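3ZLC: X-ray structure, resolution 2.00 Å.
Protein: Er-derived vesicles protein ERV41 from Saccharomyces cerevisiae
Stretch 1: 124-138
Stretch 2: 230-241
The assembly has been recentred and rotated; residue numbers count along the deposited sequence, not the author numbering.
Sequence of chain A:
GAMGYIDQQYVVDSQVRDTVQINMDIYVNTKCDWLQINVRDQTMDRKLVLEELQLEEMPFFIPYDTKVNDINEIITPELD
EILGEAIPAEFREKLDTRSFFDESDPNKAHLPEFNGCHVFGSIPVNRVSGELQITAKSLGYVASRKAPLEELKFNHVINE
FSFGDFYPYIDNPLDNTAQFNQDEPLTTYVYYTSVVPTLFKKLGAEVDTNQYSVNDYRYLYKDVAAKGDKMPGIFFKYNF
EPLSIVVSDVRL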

# COMPACT_ATOMS: atom_id res chain seq x y z
N PRO A 124 -5.05 0.25 12.79
CA PRO A 124 -5.32 -1.00 13.50
C PRO A 124 -6.47 -1.75 12.84
O PRO A 124 -7.56 -1.20 12.68
CB PRO A 124 -5.72 -0.54 14.91
CG PRO A 124 -6.29 0.81 14.72
CD PRO A 124 -5.54 1.43 13.54
N VAL A 125 -6.24 -2.99 12.45
CA VAL A 125 -7.31 -3.80 11.88
C VAL A 125 -7.40 -5.12 12.63
O VAL A 125 -6.44 -5.53 13.30
CB VAL A 125 -7.09 -4.04 10.36
CG1 VAL A 125 -7.02 -2.73 9.60
CG2 VAL A 125 -5.82 -4.86 10.11
N ASN A 126 -8.54 -5.79 12.53
CA ASN A 126 -8.63 -7.12 13.10
C ASN A 126 -7.66 -7.99 12.33
O ASN A 126 -7.53 -7.83 11.11
CB ASN A 126 -10.06 -7.67 12.99
CG ASN A 126 -11.05 -6.87 13.80
OD1 ASN A 126 -10.80 -6.53 14.95
ND2 ASN A 126 -12.20 -6.56 13.19
N ARG A 127 -6.97 -8.90 13.02
CA ARG A 127 -6.00 -9.77 12.37
C ARG A 127 -6.74 -10.97 11.76
O ARG A 127 -6.61 -12.11 12.23
CB ARG A 127 -4.92 -10.23 13.37
CG ARG A 127 -3.66 -10.84 12.73
CD ARG A 127 -2.63 -11.35 13.78
NE ARG A 127 -1.59 -12.12 13.10
CZ ARG A 127 -0.43 -11.62 12.67
NH1 ARG A 127 -0.14 -10.33 12.87
NH2 ARG A 127 0.43 -12.40 12.04
N VAL A 128 -7.55 -10.67 10.75
CA VAL A 128 -8.29 -11.69 10.00
C VAL A 128 -8.20 -11.33 8.52
O VAL A 128 -7.74 -10.24 8.17
CB VAL A 128 -9.78 -11.77 10.42
CG1 VAL A 128 -9.93 -12.26 11.85
CG2 VAL A 128 -10.47 -10.42 10.24
N SER A 129 -8.63 -12.22 7.64
CA SER A 129 -8.64 -11.92 6.21
C SER A 129 -9.42 -10.62 5.94
O SER A 129 -10.57 -10.47 6.36
CB SER A 129 -9.26 -13.08 5.43
OG SER A 129 -9.26 -12.78 4.04
N GLY A 130 -8.80 -9.67 5.26
CA GLY A 130 -9.48 -8.41 4.99
C GLY A 130 -8.86 -7.70 3.81
O GLY A 130 -8.04 -8.27 3.10
N GLU A 131 -9.24 -6.44 3.62
CA GLU A 131 -8.77 -5.71 2.45
C GLU A 131 -8.77 -4.20 2.73
O GLU A 131 -9.70 -3.68 3.35
CB GLU A 131 -9.66 -6.08 1.25
CG GLU A 131 -9.62 -5.15 0.06
CD GLU A 131 -10.60 -5.59 -1.02
OE1 GLU A 131 -11.29 -6.61 -0.82
OE2 GLU A 131 -10.68 -4.92 -2.06
N LEU A 132 -7.69 -3.52 2.33
CA LEU A 132 -7.62 -2.06 2.40
C LEU A 132 -7.77 -1.53 0.98
O LEU A 132 -7.06 -1.97 0.07
CB LEU A 132 -6.25 -1.66 2.93
CG LEU A 132 -5.92 -0.17 2.92
CD1 LEU A 132 -6.76 0.54 3.95
CD2 LEU A 132 -4.45 0.02 3.21
N GLN A 133 -8.69 -0.58 0.78
CA GLN A 133 -9.06 -0.10 -0.55
C GLN A 133 -8.84 1.41 -0.68
O GLN A 133 -9.35 2.19 0.13
CB GLN A 133 -10.55 -0.41 -0.84
CG GLN A 133 -10.96 -1.88 -0.59
CD GLN A 133 -12.43 -2.13 -0.90
OE1 GLN A 133 -13.26 -1.24 -0.76
NE2 GLN A 133 -12.75 -3.35 -1.34
N ILE A 134 -8.10 1.81 -1.72
CA ILE A 134 -7.99 3.22 -2.09
C ILE A 134 -8.70 3.43 -3.44
O ILE A 134 -8.21 2.96 -4.47
CB ILE A 134 -6.52 3.62 -2.25
CG1 ILE A 134 -5.73 3.31 -0.97
CG2 ILE A 134 -6.39 5.08 -2.65
CD1 ILE A 134 -4.24 3.57 -1.10
N THR A 135 -9.84 4.12 -3.44
CA THR A 135 -10.62 4.35 -4.65
C THR A 135 -11.11 5.80 -4.75
O THR A 135 -10.84 6.63 -3.87
CB THR A 135 -11.86 3.41 -4.75
OG1 THR A 135 -12.80 3.76 -3.72
CG2 THR A 135 -11.48 1.95 -4.61
N ALA A 136 -11.83 6.10 -5.84
CA ALA A 136 -12.43 7.43 -5.99
C ALA A 136 -13.67 7.54 -5.11
O ALA A 136 -14.36 6.54 -4.90
CB ALA A 136 -12.79 7.68 -7.43
N LYS A 137 -13.95 8.74 -4.59
CA LYS A 137 -15.21 8.98 -3.89
C LYS A 137 -16.33 8.82 -4.89
O LYS A 137 -16.23 9.30 -6.03
CB LYS A 137 -15.26 10.39 -3.29
CG LYS A 137 -14.51 10.55 -1.98
CD LYS A 137 -14.52 12.02 -1.57
CE LYS A 137 -13.65 12.27 -0.35
NZ LYS A 137 -13.60 13.73 -0.04
N SER A 138 -17.41 8.16 -4.48
CA SER A 138 -18.49 7.79 -5.40
C SER A 138 -19.80 7.69 -4.65
O SER A 138 -19.90 6.99 -3.64
CB SER A 138 -18.17 6.45 -6.07
OG SER A 138 -19.35 5.84 -6.58
N LYS A 230 -16.59 -2.82 -9.21
CA LYS A 230 -17.15 -1.84 -10.14
C LYS A 230 -16.42 -0.49 -10.17
O LYS A 230 -16.46 0.21 -11.18
CB LYS A 230 -18.64 -1.65 -9.87
CG LYS A 230 -19.45 -2.94 -9.92
CD LYS A 230 -19.69 -3.40 -11.36
CE LYS A 230 -20.56 -2.42 -12.12
NZ LYS A 230 -21.78 -2.09 -11.33
N MET A 231 -15.77 -0.13 -9.07
CA MET A 231 -14.94 1.08 -9.04
C MET A 231 -13.44 0.73 -8.98
O MET A 231 -13.04 -0.17 -8.23
CB MET A 231 -15.35 2.03 -7.90
CG MET A 231 -15.65 1.37 -6.56
SD MET A 231 -15.85 2.56 -5.21
CE MET A 231 -17.62 2.82 -5.18
N PRO A 232 -12.62 1.42 -9.79
CA PRO A 232 -11.19 1.11 -9.90
C PRO A 232 -10.37 1.67 -8.74
O PRO A 232 -10.89 2.45 -7.95
CB PRO A 232 -10.78 1.81 -11.21
CG PRO A 232 -11.70 2.98 -11.30
CD PRO A 232 -13.01 2.51 -10.71
N GLY A 233 -9.10 1.27 -8.64
CA GLY A 233 -8.27 1.80 -7.57
C GLY A 233 -7.10 0.92 -7.22
O GLY A 233 -6.58 0.16 -8.04
N ILE A 234 -6.68 1.03 -5.97
CA ILE A 234 -5.51 0.31 -5.51
C ILE A 234 -5.97 -0.49 -4.30
O ILE A 234 -6.47 0.08 -3.32
CB ILE A 234 -4.38 1.28 -5.10
CG1 ILE A 234 -3.94 2.14 -6.29
CG2 ILE A 234 -3.17 0.50 -4.56
CD1 ILE A 234 -3.18 3.42 -5.89
N PHE A 235 -5.81 -1.81 -4.36
CA PHE A 235 -6.36 -2.70 -3.33
C PHE A 235 -5.29 -3.59 -2.70
O PHE A 235 -4.52 -4.25 -3.41
CB PHE A 235 -7.46 -3.58 -3.93
CG PHE A 235 -8.62 -2.80 -4.53
CD1 PHE A 235 -8.53 -2.30 -5.83
CD2 PHE A 235 -9.79 -2.61 -3.82
CE1 PHE A 235 -9.60 -1.59 -6.40
CE2 PHE A 235 -10.88 -1.90 -4.38
CZ PHE A 235 -10.78 -1.40 -5.67
N PHE A 236 -5.27 -3.62 -1.38
CA PHE A 236 -4.34 -4.50 -0.66
C PHE A 236 -5.15 -5.57 0.05
O PHE A 236 -5.83 -5.28 1.03
CB PHE A 236 -3.57 -3.71 0.38
CG PHE A 236 -2.70 -2.61 -0.21
CD1 PHE A 236 -3.21 -1.33 -0.40
CD2 PHE A 236 -1.37 -2.86 -0.54
CE1 PHE A 236 -2.40 -0.30 -0.93
CE2 PHE A 236 -0.56 -1.84 -1.07
CZ PHE A 236 -1.08 -0.56 -1.26
N LYS A 237 -5.13 -6.79 -0.47
CA LYS A 237 -5.80 -7.89 0.21
C LYS A 237 -4.80 -8.53 1.15
O LYS A 237 -3.62 -8.67 0.82
CB LYS A 237 -6.33 -8.92 -0.79
CG LYS A 237 -7.32 -8.34 -1.79
CD LYS A 237 -8.59 -9.18 -1.85
CE LYS A 237 -9.55 -8.64 -2.91
NZ LYS A 237 -10.82 -9.42 -2.97
N TYR A 238 -5.26 -8.88 2.34
CA TYR A 238 -4.33 -9.50 3.29
C TYR A 238 -4.96 -10.69 4.01
O TYR A 238 -6.15 -10.71 4.29
CB TYR A 238 -3.78 -8.47 4.29
CG TYR A 238 -4.85 -7.59 4.91
CD1 TYR A 238 -5.57 -8.03 6.02
CD2 TYR A 238 -5.15 -6.33 4.40
CE1 TYR A 238 -6.53 -7.25 6.61
CE2 TYR A 238 -6.14 -5.53 5.00
CZ TYR A 238 -6.82 -6.00 6.10
OH TYR A 238 -7.81 -5.25 6.72
N ASN A 239 -4.13 -11.69 4.26
CA ASN A 239 -4.54 -12.79 5.12
C ASN A 239 -3.35 -13.17 6.00
O ASN A 239 -2.20 -12.86 5.67
CB ASN A 239 -5.01 -13.99 4.32
CG ASN A 239 -5.99 -14.84 5.09
OD1 ASN A 239 -6.04 -14.77 6.33
ND2 ASN A 239 -6.79 -15.63 4.38
N PHE A 240 -3.63 -13.85 7.10
CA PHE A 240 -2.60 -14.14 8.09
C PHE A 240 -2.42 -15.64 8.23
O PHE A 240 -3.37 -16.37 8.50
CB PHE A 240 -2.97 -13.48 9.42
CG PHE A 240 -3.17 -11.98 9.30
CD1 PHE A 240 -2.09 -11.12 9.41
CD2 PHE A 240 -4.43 -11.45 9.00
CE1 PHE A 240 -2.26 -9.73 9.27
CE2 PHE A 240 -4.61 -10.07 8.85
CZ PHE A 240 -3.52 -9.21 8.99
N GLU A 241 -1.19 -16.09 8.02
CA GLU A 241 -0.91 -17.52 8.04
C GLU A 241 -0.99 -18.07 9.45
O GLU A 241 -0.60 -17.38 10.40
CB GLU A 241 0.48 -17.77 7.45
CG GLU A 241 0.62 -17.22 6.03
CD GLU A 241 1.87 -17.70 5.33
OE1 GLU A 241 2.58 -18.52 5.95
OE2 GLU A 241 2.13 -17.27 4.18
O HOH W 1 -8.91 -6.97 8.94
O HOH W 2 -1.05 -14.98 11.72
O HOH W 3 -12.50 4.44 -8.04

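The Y238 ring lies across the backbone of the opposing strand at G130, a position without a side chain: the G130 C atom sits over one ring face, and an ideal CB on G130 would come within 2.8 Å of Y238 OH, a clash. The absent side chain thus leaves room for the tyrosine, whose OH donates to a water (3.0 Å from Y238 OH to the O of water 1) that in turn donates to N126 O (2.7 Å from the same water O).

Strand 130-136 and the strand that runs through I234 to F240 are antiparallel, their N-to-C directions 168° apart. Three pairs carry two backbone hydrogen bonds each, evidenced by short distances and near-linear angles: Y238 N to G130 O (2.9 Å, 175°), F236 N to L132 O (2.8 Å, 179°) and I134 N to I234 O (2.9 Å, 170°), each with its reciprocal bond.

L132, I134, I234 and F236 share one face, where L132 CD2 lies 4.0 Å from F236 CD1. On the other, E131 is engaged twice: its OE2 accepts from Q133 NE2 at 2.7 Å, while its OE1 forms a long salt bridge to K237 NZ at 3.6 Å.

Beyond the strand 130-136, R127 CG stands 3.6 Å from the F240 ring centroid, only 11° off the normal, a clear CH-pi contact. At the other end, water 3 joins A136 N (2.8 Å) to P232 O (2.6 Å).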